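PDB 3LFK: MarR Like Protein, TVG0766549 from Thermoplasma volcanium, which is of unknown function, reported as a mechanosensitive channel yet folded like MarR-type winged helix-turn-helix regulators, and so may bind DNA. Local coordinates for residues Val39-Thr47 with Arg56-Lys64; Met74-Asp82 with Val91-Val99. All coordinates share one frame; numbering follows the deposited sequence.

Interaction 1 (Val39-Thr47 with Arg56-Lys64); sequences VSLLLFLKT and RIKNETGLK
An apolar helix-to-helix contact without hydrogen bonds between its two sides joins helix 36-47 to helix 54-60 and the turn that follows it. The Phe44 ring lies at its middle. CG stands anti to the backbone N (chi1 172°), which carries the ring out over Thr61, and Thr61 CG2 sits 3.8 Å from the centroid of the Phe44 ring, almost on its normal: a CH-pi contact to the face. Glu60 CB approaches Phe44 CZ obliquely at 3.9 Å. Leu41 CD1 reaches the same methyl, Thr61 CG2, at 3.9 Å and also meets Ile57 CG2, while Leu45 CD2 packs on Ile57 CD1 at 3.8 Å. In this winged helix-turn-helix domain, helix 66-76 adds Val69, Leu70 and Leu73 against Leu41. Thr61 OG1 donates to Ile57 O one helical turn back and accepts from Leu63 N in an ST turn, an orientation that leaves Thr61 CG2 facing Phe44. Gly62 takes positive phi, and Leu63 CD1 then comes to 4.2 Å from Leu41 CB. At the solvent edge Arg56 grips the Glu60 carboxylate side-on, NE to OE2 at 2.8 Å and NH2 to OE1.

Interaction 2 (Met74-Asp82 with Val91-Val99); sequences MDYGFALED and VLTSEGEFV
Phe78 and Val99 make the apolar centre: Val99 CG2 lies 3.9 Å from Phe78 CZ, the two side chains crossing at about a right angle. Phe78 CB, CG and CD1 rest against Gly96 CA, where the lack of a side chain lets helix 94-116 come within 3.8 Å of the loop, measured from Phe78 CA to Gly96 CA. Gly96 CA also makes a CA-H...O contact with Phe78 O. On the Ala79 side of the sheet, Leu92 turns its CD2 toward Ala79 CB and packs on helix 36-47. The other face carries Leu80, whose CD2 touches Thr93 CG2 at 3.7 Å.

Between these faces run the strands' own bonds. Leu80 and Val91 form an antiparallel hydrogen-bonded pair, Leu80 N to Val91 O at 2.8 Å and Val91 N to Leu80 O at 3.0 Å. Ala79 and Leu92 follow as a non-hydrogen-bonded pair. Next, Thr93 N donates to Phe78 O from well above the carbonyl plane (57° out of it). The Thr93 hydroxyl works twice: OG1 stands between its own backbone N and carbonyl carbon (chi1 57°), where it can face both partners, donating to Gly77 O at 2.8 Å and accepting from Gly96 N at 3.0 Å as the helix N-cap. A water donates to both Gly77 O and Glu95 OE1, bridging the loop to the first turn of helix 94-116. Gly77, with positive phi, ends helix 66-76 in a Schellman motif, and Thr93 ties that end to the start of helix 94-116, at the base of the beta hairpin that is the wing of a winged helix-turn-helix domain.

Interaction 1 closes before interaction 2 opens along the chain, and their centres lie about 14 Å apart, yet they share one core through helix 36-47. Leu42 and Leu45 of that helix pack on Leu92, and Leu42 also meets Val99; Leu45 serves both contacts, while Leu41 and Phe44 face 56-64. Helix 66-76 connects them too: its side chains cover Leu41, and its C-terminal end opens 74-82. Both contacts are partly buried, but their chemistry differs. Interaction 1 is side-chain packing of a helix on a helix and the turn after it, with its polar bonds kept within 56-64; interaction 2 adds backbone pairing and the Thr93 bonds to its apolar packing, as suits the root of a hairpin.

Interaction 1 (Val39-Thr47 with Arg56-Lys64)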
ATOM      1  N   VAL A  39      -3.094   3.571  -4.150  1.00 15.89           N
ATOM      2  CA  VAL A  39      -1.895   2.862  -4.547  1.00 15.83           C
ATOM      3  C   VAL A  39      -0.701   3.792  -4.341  1.00 16.90           C
ATOM      4  O   VAL A  39       0.309   3.397  -3.773  1.00 17.90           O
ATOM      5  CB  VAL A  39      -1.978   2.438  -6.022  1.00 14.09           C
ATOM      6  CG1 VAL A  39      -0.665   1.779  -6.445  1.00 18.07           C
ATOM      7  CG2 VAL A  39      -3.109   1.426  -6.227  1.00 18.33           C
ATOM      8  N   SER A  40      -0.821   5.033  -4.800  1.00 17.81           N
ATOM      9  CA  SER A  40       0.267   5.996  -4.599  1.00 17.70           C
ATOM     10  C   SER A  40       0.657   6.123  -3.119  1.00 20.74           C
ATOM     11  O   SER A  40       1.847   6.096  -2.758  1.00 18.81           O
ATOM     12  CB  SER A  40      -0.174   7.364  -5.134  1.00 20.90           C
ATOM     13  OG  SER A  40      -0.309   7.297  -6.539  1.00 36.15           O
ATOM     14  N   LEU A  41      -0.338   6.251  -2.237  1.00 17.36           N
ATOM     15  CA  LEU A  41      -0.027   6.376  -0.831  1.00 16.41           C
ATOM     16  C   LEU A  41       0.610   5.099  -0.256  1.00 16.37           C
ATOM     17  O   LEU A  41       1.526   5.161   0.536  1.00 17.15           O
ATOM     18  CB  LEU A  41      -1.282   6.730  -0.028  1.00 15.68           C
ATOM     19  CG  LEU A  41      -0.972   6.878   1.467  1.00 16.91           C
ATOM     20  CD1 LEU A  41       0.077   7.979   1.732  1.00 20.40           C
ATOM     21  CD2 LEU A  41      -2.265   7.207   2.203  1.00 19.57           C
ATOM     22  N   LEU A  42       0.083   3.940  -0.637  1.00 14.37           N
ATOM     23  CA  LEU A  42       0.637   2.681  -0.154  1.00 14.06           C
ATOM     24  C   LEU A  42       2.120   2.551  -0.537  1.00 17.48           C
ATOM     25  O   LEU A  42       2.944   2.123   0.271  1.00 18.10           O
ATOM     26  CB  LEU A  42      -0.179   1.509  -0.736  1.00 15.58           C
ATOM     27  CG  LEU A  42       0.215   0.114  -0.251  1.00 17.59           C
ATOM     28  CD1 LEU A  42      -0.206  -0.052   1.184  1.00 22.05           C
ATOM     29  CD2 LEU A  42      -0.465  -0.946  -1.126  1.00 23.62           C
ATOM     30  N   LEU A  43       2.441   2.902  -1.780  1.00 18.93           N
ATOM     31  CA  LEU A  43       3.825   2.812  -2.243  1.00 19.99           C
ATOM     32  C   LEU A  43       4.684   3.878  -1.560  1.00 17.74           C
ATOM     33  O   LEU A  43       5.870   3.656  -1.310  1.00 21.46           O
ATOM     34  CB  LEU A  43       3.895   2.963  -3.777  1.00 19.42           C
ATOM     35  CG  LEU A  43       3.188   1.847  -4.549  1.00 23.60           C
ATOM     36  CD1 LEU A  43       3.408   2.033  -6.049  1.00 26.58           C
ATOM     37  CD2 LEU A  43       3.694   0.505  -4.101  1.00 26.30           C
ATOM     38  N   PHE A  44       4.094   5.022  -1.250  1.00 19.11           N
ATOM     39  CA  PHE A  44       4.847   6.066  -0.556  1.00 19.20           C
ATOM     40  C   PHE A  44       5.243   5.499   0.815  1.00 20.38           C
ATOM     41  O   PHE A  44       6.380   5.622   1.256  1.00 21.75           O
ATOM     42  CB  PHE A  44       3.976   7.315  -0.402  1.00 20.21           C
ATOM     43  CG  PHE A  44       4.589   8.389   0.457  1.00 22.62           C
ATOM     44  CD1 PHE A  44       5.434   9.348  -0.097  1.00 25.01           C
ATOM     45  CD2 PHE A  44       4.320   8.438   1.822  1.00 20.93           C
ATOM     46  CE1 PHE A  44       5.999  10.339   0.711  1.00 21.25           C
ATOM     47  CE2 PHE A  44       4.875   9.423   2.635  1.00 20.80           C
ATOM     48  CZ  PHE A  44       5.719  10.375   2.076  1.00 23.92           C
ATOM     49  N   LEU A  45       4.306   4.860   1.506  1.00 17.35           N
ATOM     50  CA  LEU A  45       4.604   4.294   2.804  1.00 16.55           C
ATOM     51  C   LEU A  45       5.674   3.203   2.697  1.00 18.03           C
ATOM     52  O   LEU A  45       6.569   3.121   3.543  1.00 20.93           O
ATOM     53  CB  LEU A  45       3.316   3.720   3.439  1.00 18.45           C
ATOM     54  CG  LEU A  45       2.264   4.797   3.770  1.00 20.24           C
ATOM     55  CD1 LEU A  45       0.925   4.116   4.143  1.00 20.42           C
ATOM     56  CD2 LEU A  45       2.736   5.654   4.934  1.00 23.83           C
ATOM     57  N   LYS A  46       5.582   2.368   1.666  1.00 18.41           N
ATOM     58  CA  LYS A  46       6.531   1.286   1.465  1.00 18.57           C
ATOM     59  C   LYS A  46       7.918   1.856   1.192  1.00 21.27           C
ATOM     60  O   LYS A  46       8.906   1.350   1.723  1.00 26.32           O
ATOM     61  CB  LYS A  46       6.092   0.410   0.282  1.00 21.09           C
ATOM     62  CG  LYS A  46       6.941  -0.842   0.095  1.00 23.09           C
ATOM     63  CD  LYS A  46       6.751  -1.781   1.291  1.00 26.38           C
ATOM     64  CE  LYS A  46       7.483  -3.121   1.113  1.00 43.23           C
ATOM     65  NZ  LYS A  46       8.967  -2.985   1.245  1.00 41.91           N
ATOM     66  N   THR A  47       7.965   2.917   0.393  1.00 20.34           N
ATOM     67  CA  THR A  47       9.234   3.568   0.018  1.00 23.26           C
ATOM     68  C   THR A  47       9.943   4.184   1.221  1.00 29.32           C
ATOM     69  O   THR A  47      11.174   4.287   1.240  1.00 31.61           O
ATOM     70  CB  THR A  47       8.981   4.668  -1.031  1.00 27.76           C
ATOM     71  OG1 THR A  47       8.634   4.057  -2.273  1.00 38.42           O
ATOM     72  CG2 THR A  47      10.225   5.544  -1.213  1.00 35.19           C
ATOM     73  N   ARG A  56       4.416  13.807   7.876  1.00 22.36           N
ATOM     74  CA  ARG A  56       5.122  13.681   6.602  1.00 21.37           C
ATOM     75  C   ARG A  56       4.141  13.299   5.495  1.00 25.16           C
ATOM     76  O   ARG A  56       4.283  13.721   4.346  1.00 26.42           O
ATOM     77  CB  ARG A  56       6.252  12.649   6.688  1.00 21.55           C
ATOM     78  CG  ARG A  56       7.380  13.068   7.638  1.00 23.56           C
ATOM     79  CD  ARG A  56       8.634  12.208   7.464  1.00 25.60           C
ATOM     80  NE  ARG A  56       9.117  12.240   6.090  1.00 23.44           N
ATOM     81  CZ  ARG A  56      10.040  11.417   5.601  1.00 22.99           C
ATOM     82  NH1 ARG A  56      10.591  10.495   6.382  1.00 24.73           N
ATOM     83  NH2 ARG A  56      10.385  11.484   4.324  1.00 26.76           N
ATOM     84  N   ILE A  57       3.136  12.496   5.841  1.00 23.95           N
ATOM     85  CA  ILE A  57       2.142  12.100   4.855  1.00 24.28           C
ATOM     86  C   ILE A  57       1.374  13.328   4.373  1.00 31.55           C
ATOM     87  O   ILE A  57       1.099  13.468   3.190  1.00 31.40           O
ATOM     88  CB  ILE A  57       1.190  11.053   5.461  1.00 28.34           C
ATOM     89  CG1 ILE A  57       1.960   9.749   5.631  1.00 24.05           C
ATOM     90  CG2 ILE A  57      -0.049  10.856   4.571  1.00 31.34           C
ATOM     91  CD1 ILE A  57       1.237   8.730   6.471  1.00 27.69           C
ATOM     92  N   LYS A  58       1.068  14.236   5.290  1.00 28.80           N
ATOM     93  CA  LYS A  58       0.342  15.445   4.931  1.00 31.49           C
ATOM     94  C   LYS A  58       1.156  16.361   4.051  1.00 34.10           C
ATOM     95  O   LYS A  58       0.641  16.953   3.103  1.00 35.86           O
ATOM     96  CB  LYS A  58      -0.059  16.210   6.183  1.00 31.19           C
ATOM     97  CG  LYS A  58      -1.065  15.513   7.039  1.00 42.89           C
ATOM     98  CD  LYS A  58      -1.538  16.464   8.115  1.00 53.29           C
ATOM     99  CE  LYS A  58      -2.624  15.847   8.953  1.00 59.82           C
ATOM    100  NZ  LYS A  58      -3.207  16.849   9.888  1.00 65.83           N
ATOM    101  N   ASN A  59       2.436  16.473   4.370  1.00 27.36           N
ATOM    102  CA  ASN A  59       3.322  17.369   3.642  1.00 33.46           C
ATOM    103  C   ASN A  59       3.870  16.873   2.319  1.00 34.63           C
ATOM    104  O   ASN A  59       3.993  17.642   1.361  1.00 39.04           O
ATOM    105  CB  ASN A  59       4.550  17.741   4.507  1.00 30.56           C
ATOM    106  CG  ASN A  59       4.192  18.446   5.810  1.00 33.82           C
ATOM    107  OD1 ASN A  59       3.092  18.975   5.978  1.00 35.98           O
ATOM    108  ND2 ASN A  59       5.146  18.466   6.742  1.00 33.82           N
ATOM    109  N   GLU A  60       4.165  15.581   2.255  1.00 26.68           N
ATOM    110  CA  GLU A  60       4.880  15.038   1.119  1.00 23.76           C
ATOM    111  C   GLU A  60       4.245  14.213   0.005  1.00 24.85           C
ATOM    112  O   GLU A  60       4.913  13.919  -0.986  1.00 28.67           O
ATOM    113  CB  GLU A  60       6.047  14.238   1.692  1.00 22.71           C
ATOM    114  CG  GLU A  60       6.910  15.012   2.689  1.00 26.91           C
ATOM    115  CD  GLU A  60       7.893  14.128   3.436  1.00 22.47           C
ATOM    116  OE1 GLU A  60       8.415  13.162   2.841  1.00 25.81           O
ATOM    117  OE2 GLU A  60       8.162  14.411   4.622  1.00 27.16           O
ATOM    118  N   THR A  61       2.981  13.835   0.133  1.00 26.19           N
ATOM    119  CA  THR A  61       2.394  12.974  -0.892  1.00 26.58           C
ATOM    120  C   THR A  61       1.733  13.621  -2.091  1.00 31.64           C
ATOM    121  O   THR A  61       1.516  12.955  -3.102  1.00 37.97           O
ATOM    122  CB  THR A  61       1.353  12.083  -0.304  1.00 27.03           C
ATOM    123  OG1 THR A  61       0.271  12.911   0.136  1.00 27.06           O
ATOM    124  CG2 THR A  61       1.934  11.283   0.858  1.00 25.88           C
ATOM    125  N   GLY A  62       1.380  14.892  -1.976  1.00 34.17           N
ATOM    126  CA  GLY A  62       0.731  15.561  -3.089  1.00 38.09           C
ATOM    127  C   GLY A  62      -0.762  15.289  -3.152  1.00 42.53           C
ATOM    128  O   GLY A  62      -1.406  15.583  -4.161  1.00 46.93           O
ATOM    129  N   LEU A  63      -1.312  14.730  -2.075  1.00 35.80           N
ATOM    130  CA  LEU A  63      -2.733  14.418  -2.004  1.00 27.98           C
ATOM    131  C   LEU A  63      -3.543  15.538  -1.379  1.00 26.02           C
ATOM    132  O   LEU A  63      -3.115  16.166  -0.419  1.00 29.10           O
ATOM    133  CB  LEU A  63      -2.950  13.136  -1.182  1.00 31.30           C
ATOM    134  CG  LEU A  63      -2.325  11.850  -1.735  1.00 30.18           C
ATOM    135  CD1 LEU A  63      -2.349  10.752  -0.657  1.00 29.68           C
ATOM    136  CD2 LEU A  63      -3.099  11.388  -2.962  1.00 35.27           C
ATOM    137  N   LYS A  64      -4.731  15.790  -1.913  1.00 27.80           N
ATOM    138  CA  LYS A  64      -5.587  16.830  -1.357  1.00 27.11           C
ATOM    139  C   LYS A  64      -6.158  16.458   0.009  1.00 30.54           C
ATOM    140  O   LYS A  64      -6.363  17.316   0.871  1.00 36.57           O
ATOM    141  CB  LYS A  64      -6.741  17.129  -2.322  1.00 28.62           C
ATOM    142  CG  LYS A  64      -6.298  17.651  -3.674  1.00 43.94           C
ATOM    143  CD  LYS A  64      -5.904  19.118  -3.614  1.00 53.92           C
ATOM    144  CE  LYS A  64      -5.411  19.600  -4.978  1.00 61.20           C
ATOM    145  NZ  LYS A  64      -6.355  19.243  -6.090  1.00 61.30           N
TER

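Interaction 2 (Met74-Asp82 with Val91-Val99)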
ATOM      1  N   MET A  74      -6.326   1.906   5.954  1.00 14.08           N
ATOM      2  CA  MET A  74      -6.499   1.291   7.275  1.00 15.36           C
ATOM      3  C   MET A  74      -7.715   0.363   7.285  1.00 14.58           C
ATOM      4  O   MET A  74      -7.630  -0.754   7.829  1.00 15.65           O
ATOM      5  CB  MET A  74      -6.618   2.382   8.334  1.00 15.27           C
ATOM      6  CG  MET A  74      -5.332   3.159   8.433  1.00 15.04           C
ATOM      7  SD  MET A  74      -5.523   4.600   9.599  1.00 24.46           S
ATOM      8  CE  MET A  74      -6.796   5.329   9.098  1.00 31.56           C
ATOM      9  N   ASP A  75      -8.817   0.818   6.704  1.00 16.83           N
ATOM     10  CA  ASP A  75     -10.031   0.012   6.638  1.00 15.72           C
ATOM     11  C   ASP A  75      -9.752  -1.274   5.827  1.00 16.73           C
ATOM     12  O   ASP A  75     -10.275  -2.325   6.140  1.00 17.90           O
ATOM     13  CB  ASP A  75     -11.155   0.770   5.949  1.00 18.48           C
ATOM     14  CG  ASP A  75     -11.684   1.933   6.765  1.00 17.63           C
ATOM     15  OD1 ASP A  75     -11.313   2.088   7.952  1.00 21.06           O
ATOM     16  OD2 ASP A  75     -12.475   2.705   6.186  1.00 22.69           O
ATOM     17  N   TYR A  76      -8.904  -1.188   4.797  1.00 15.67           N
ATOM     18  CA  TYR A  76      -8.601  -2.383   3.992  1.00 15.10           C
ATOM     19  C   TYR A  76      -7.746  -3.397   4.736  1.00 14.73           C
ATOM     20  O   TYR A  76      -7.641  -4.550   4.322  1.00 17.71           O
ATOM     21  CB  TYR A  76      -7.801  -2.020   2.719  1.00 15.27           C
ATOM     22  CG  TYR A  76      -8.474  -1.094   1.755  1.00 14.39           C
ATOM     23  CD1 TYR A  76      -9.843  -1.018   1.641  1.00 14.28           C
ATOM     24  CD2 TYR A  76      -7.696  -0.295   0.908  1.00 16.64           C
ATOM     25  CE1 TYR A  76     -10.448  -0.180   0.720  1.00 16.42           C
ATOM     26  CE2 TYR A  76      -8.273   0.541  -0.021  1.00 16.53           C
ATOM     27  CZ  TYR A  76      -9.646   0.608  -0.123  1.00 17.07           C
ATOM     28  OH  TYR A  76     -10.229   1.434  -1.050  1.00 21.33           O
ATOM     29  N   GLY A  77      -7.085  -2.958   5.801  1.00 14.68           N
ATOM     30  CA  GLY A  77      -6.212  -3.818   6.568  1.00 14.62           C
ATOM     31  C   GLY A  77      -4.746  -3.715   6.157  1.00 16.81           C
ATOM     32  O   GLY A  77      -3.922  -4.548   6.519  1.00 17.10           O
ATOM     33  N   PHE A  78      -4.411  -2.647   5.433  1.00 16.15           N
ATOM     34  CA  PHE A  78      -3.037  -2.477   4.933  1.00 16.43           C
ATOM     35  C   PHE A  78      -2.132  -1.560   5.738  1.00 16.92           C
ATOM     36  O   PHE A  78      -0.899  -1.566   5.556  1.00 16.60           O
ATOM     37  CB  PHE A  78      -3.044  -1.963   3.483  1.00 15.94           C
ATOM     38  CG  PHE A  78      -3.719  -2.885   2.485  1.00 14.71           C
ATOM     39  CD1 PHE A  78      -3.904  -4.248   2.753  1.00 16.93           C
ATOM     40  CD2 PHE A  78      -4.165  -2.382   1.259  1.00 15.81           C
ATOM     41  CE1 PHE A  78      -4.526  -5.076   1.798  1.00 16.26           C
ATOM     42  CE2 PHE A  78      -4.782  -3.194   0.311  1.00 15.96           C
ATOM     43  CZ  PHE A  78      -4.967  -4.563   0.579  1.00 17.52           C
ATOM     44  N   ALA A  79      -2.723  -0.782   6.637  1.00 15.12           N
ATOM     45  CA  ALA A  79      -1.937   0.127   7.444  1.00 17.35           C
ATOM     46  C   ALA A  79      -2.624   0.354   8.770  1.00 16.53           C
ATOM     47  O   ALA A  79      -3.826   0.087   8.942  1.00 18.18           O
ATOM     48  CB  ALA A  79      -1.804   1.464   6.696  1.00 18.74           C
ATOM     49  N   LEU A  80      -1.851   0.862   9.725  1.00 17.11           N
ATOM     50  CA  LEU A  80      -2.453   1.183  11.004  1.00 18.35           C
ATOM     51  C   LEU A  80      -1.715   2.309  11.683  1.00 21.87           C
ATOM     52  O   LEU A  80      -0.650   2.742  11.219  1.00 22.14           O
ATOM     53  CB  LEU A  80      -2.547  -0.052  11.911  1.00 30.64           C
ATOM     54  CG  LEU A  80      -1.330  -0.938  12.108  1.00 32.33           C
ATOM     55  CD1 LEU A  80      -0.455  -0.364  13.212  1.00 40.95           C
ATOM     56  CD2 LEU A  80      -1.800  -2.337  12.496  1.00 36.46           C
ATOM     57  N   GLU A  81      -2.328   2.823  12.745  1.00 21.36           N
ATOM     58  CA  GLU A  81      -1.736   3.912  13.527  1.00 29.99           C
ATOM     59  C   GLU A  81      -1.053   3.381  14.766  1.00 42.66           C
ATOM     60  O   GLU A  81      -1.626   2.592  15.520  1.00 40.07           O
ATOM     61  CB  GLU A  81      -2.779   4.889  14.033  1.00 36.33           C
ATOM     62  CG  GLU A  81      -3.755   5.398  13.043  1.00 36.61           C
ATOM     63  CD  GLU A  81      -4.856   6.154  13.745  1.00 47.76           C
ATOM     64  OE1 GLU A  81      -4.547   7.195  14.361  1.00 39.50           O
ATOM     65  OE2 GLU A  81      -6.022   5.699  13.695  1.00 44.57           O
ATOM     66  N   ASP A  82       0.167   3.845  14.980  1.00 48.33           N
ATOM     67  CA  ASP A  82       0.953   3.482  16.148  1.00 61.31           C
ATOM     68  C   ASP A  82       1.148   4.806  16.891  1.00 65.46           C
ATOM     69  O   ASP A  82       2.250   5.355  16.915  1.00 69.55           O
ATOM     70  CB  ASP A  82       2.299   2.904  15.697  1.00 67.52           C
ATOM     71  CG  ASP A  82       3.222   2.581  16.856  1.00 72.81           C
ATOM     72  OD1 ASP A  82       3.655   3.515  17.565  1.00 76.35           O
ATOM     73  OD2 ASP A  82       3.521   1.385  17.052  1.00 75.97           O
ATOM     74  N   VAL A  91       2.102   2.912  10.098  1.00 18.28           N
ATOM     75  CA  VAL A  91       2.901   1.753   9.705  1.00 20.72           C
ATOM     76  C   VAL A  91       2.113   0.796   8.834  1.00 21.34           C
ATOM     77  O   VAL A  91       0.887   0.664   8.997  1.00 20.36           O
ATOM     78  CB  VAL A  91       3.397   0.933  10.939  1.00 26.49           C
ATOM     79  CG1 VAL A  91       3.982   1.862  12.002  1.00 33.99           C
ATOM     80  CG2 VAL A  91       2.270   0.145  11.512  1.00 32.75           C
ATOM     81  N   LEU A  92       2.788   0.162   7.882  1.00 20.49           N
ATOM     82  CA  LEU A  92       2.113  -0.815   7.040  1.00 17.47           C
ATOM     83  C   LEU A  92       1.978  -2.100   7.845  1.00 20.06           C
ATOM     84  O   LEU A  92       2.834  -2.425   8.677  1.00 20.68           O
ATOM     85  CB  LEU A  92       2.928  -1.136   5.770  1.00 18.56           C
ATOM     86  CG  LEU A  92       3.067  -0.013   4.751  1.00 21.55           C
ATOM     87  CD1 LEU A  92       3.947  -0.464   3.616  1.00 23.88           C
ATOM     88  CD2 LEU A  92       1.694   0.393   4.218  1.00 24.47           C
ATOM     89  N   THR A  93       0.876  -2.805   7.640  1.00 18.38           N
ATOM     90  CA  THR A  93       0.726  -4.116   8.284  1.00 18.25           C
ATOM     91  C   THR A  93       1.498  -5.095   7.394  1.00 18.86           C
ATOM     92  O   THR A  93       1.927  -4.742   6.301  1.00 20.71           O
ATOM     93  CB  THR A  93      -0.724  -4.571   8.274  1.00 16.57           C
ATOM     94  OG1 THR A  93      -1.179  -4.603   6.917  1.00 19.61           O
ATOM     95  CG2 THR A  93      -1.614  -3.603   9.059  1.00 19.58           C
ATOM     96  N   SER A  94       1.658  -6.336   7.841  1.00 19.95           N
ATOM     97  CA  SER A  94       2.348  -7.316   7.014  1.00 19.99           C
ATOM     98  C   SER A  94       1.607  -7.488   5.686  1.00 22.57           C
ATOM     99  O   SER A  94       2.237  -7.696   4.652  1.00 22.51           O
ATOM    100  CB  SER A  94       2.431  -8.657   7.732  1.00 23.76           C
ATOM    101  OG  SER A  94       3.204  -8.522   8.908  1.00 28.66           O
ATOM    102  N   GLU A  95       0.278  -7.387   5.714  1.00 19.50           N
ATOM    103  CA  GLU A  95      -0.518  -7.531   4.494  1.00 20.30           C
ATOM    104  C   GLU A  95      -0.318  -6.316   3.571  1.00 18.30           C
ATOM    105  O   GLU A  95      -0.276  -6.446   2.350  1.00 19.36           O
ATOM    106  CB  GLU A  95      -1.997  -7.723   4.837  1.00 21.75           C
ATOM    107  CG  GLU A  95      -2.302  -9.068   5.532  1.00 27.75           C
ATOM    108  CD  GLU A  95      -1.619  -9.212   6.887  1.00 25.82           C
ATOM    109  OE1 GLU A  95      -1.657  -8.253   7.683  1.00 22.73           O
ATOM    110  OE2 GLU A  95      -1.044 -10.292   7.172  1.00 28.08           O
ATOM    111  N   GLY A  96      -0.185  -5.134   4.160  1.00 18.94           N
ATOM    112  CA  GLY A  96       0.050  -3.948   3.357  1.00 17.62           C
ATOM    113  C   GLY A  96       1.432  -4.024   2.712  1.00 18.02           C
ATOM    114  O   GLY A  96       1.592  -3.609   1.561  1.00 18.55           O
ATOM    115  N   GLU A  97       2.420  -4.539   3.438  1.00 19.47           N
ATOM    116  CA  GLU A  97       3.769  -4.691   2.887  1.00 20.62           C
ATOM    117  C   GLU A  97       3.711  -5.679   1.726  1.00 19.76           C
ATOM    118  O   GLU A  97       4.292  -5.443   0.661  1.00 21.15           O
ATOM    119  CB  GLU A  97       4.729  -5.194   3.972  1.00 22.15           C
ATOM    120  CG  GLU A  97       4.801  -4.220   5.139  1.00 31.47           C
ATOM    121  CD  GLU A  97       6.196  -3.971   5.632  1.00 50.56           C
ATOM    122  OE1 GLU A  97       6.897  -4.958   5.946  1.00 60.48           O
ATOM    123  OE2 GLU A  97       6.583  -2.784   5.716  1.00 48.02           O
ATOM    124  N   PHE A  98       2.983  -6.774   1.923  1.00 20.02           N
ATOM    125  CA  PHE A  98       2.829  -7.791   0.883  1.00 20.68           C
ATOM    126  C   PHE A  98       2.250  -7.201  -0.414  1.00 22.09           C
ATOM    127  O   PHE A  98       2.765  -7.419  -1.516  1.00 21.30           O
ATOM    128  CB  PHE A  98       1.900  -8.914   1.387  1.00 24.06           C
ATOM    129  CG  PHE A  98       1.645  -9.995   0.373  1.00 22.65           C
ATOM    130  CD1 PHE A  98       2.566 -11.017   0.187  1.00 28.01           C
ATOM    131  CD2 PHE A  98       0.508  -9.963  -0.424  1.00 24.17           C
ATOM    132  CE1 PHE A  98       2.344 -11.990  -0.788  1.00 35.52           C
ATOM    133  CE2 PHE A  98       0.282 -10.927  -1.399  1.00 35.16           C
ATOM    134  CZ  PHE A  98       1.204 -11.943  -1.579  1.00 32.09           C
ATOM    135  N   VAL A  99       1.156  -6.455  -0.272  1.00 16.84           N
ATOM    136  CA  VAL A  99       0.488  -5.891  -1.426  1.00 15.40           C
ATOM    137  C   VAL A  99       1.356  -4.829  -2.082  1.00 17.04           C
ATOM    138  O   VAL A  99       1.441  -4.767  -3.307  1.00 18.51           O
ATOM    139  CB  VAL A  99      -0.885  -5.322  -0.985  1.00 20.27           C
ATOM    140  CG1 VAL A  99      -1.487  -4.480  -2.076  1.00 21.12           C
ATOM    141  CG2 VAL A  99      -1.820  -6.496  -0.645  1.00 21.67           C
TER
HETATM  142  O   HOH W   1      -3.916  -6.773   8.359  1.00 21.59           O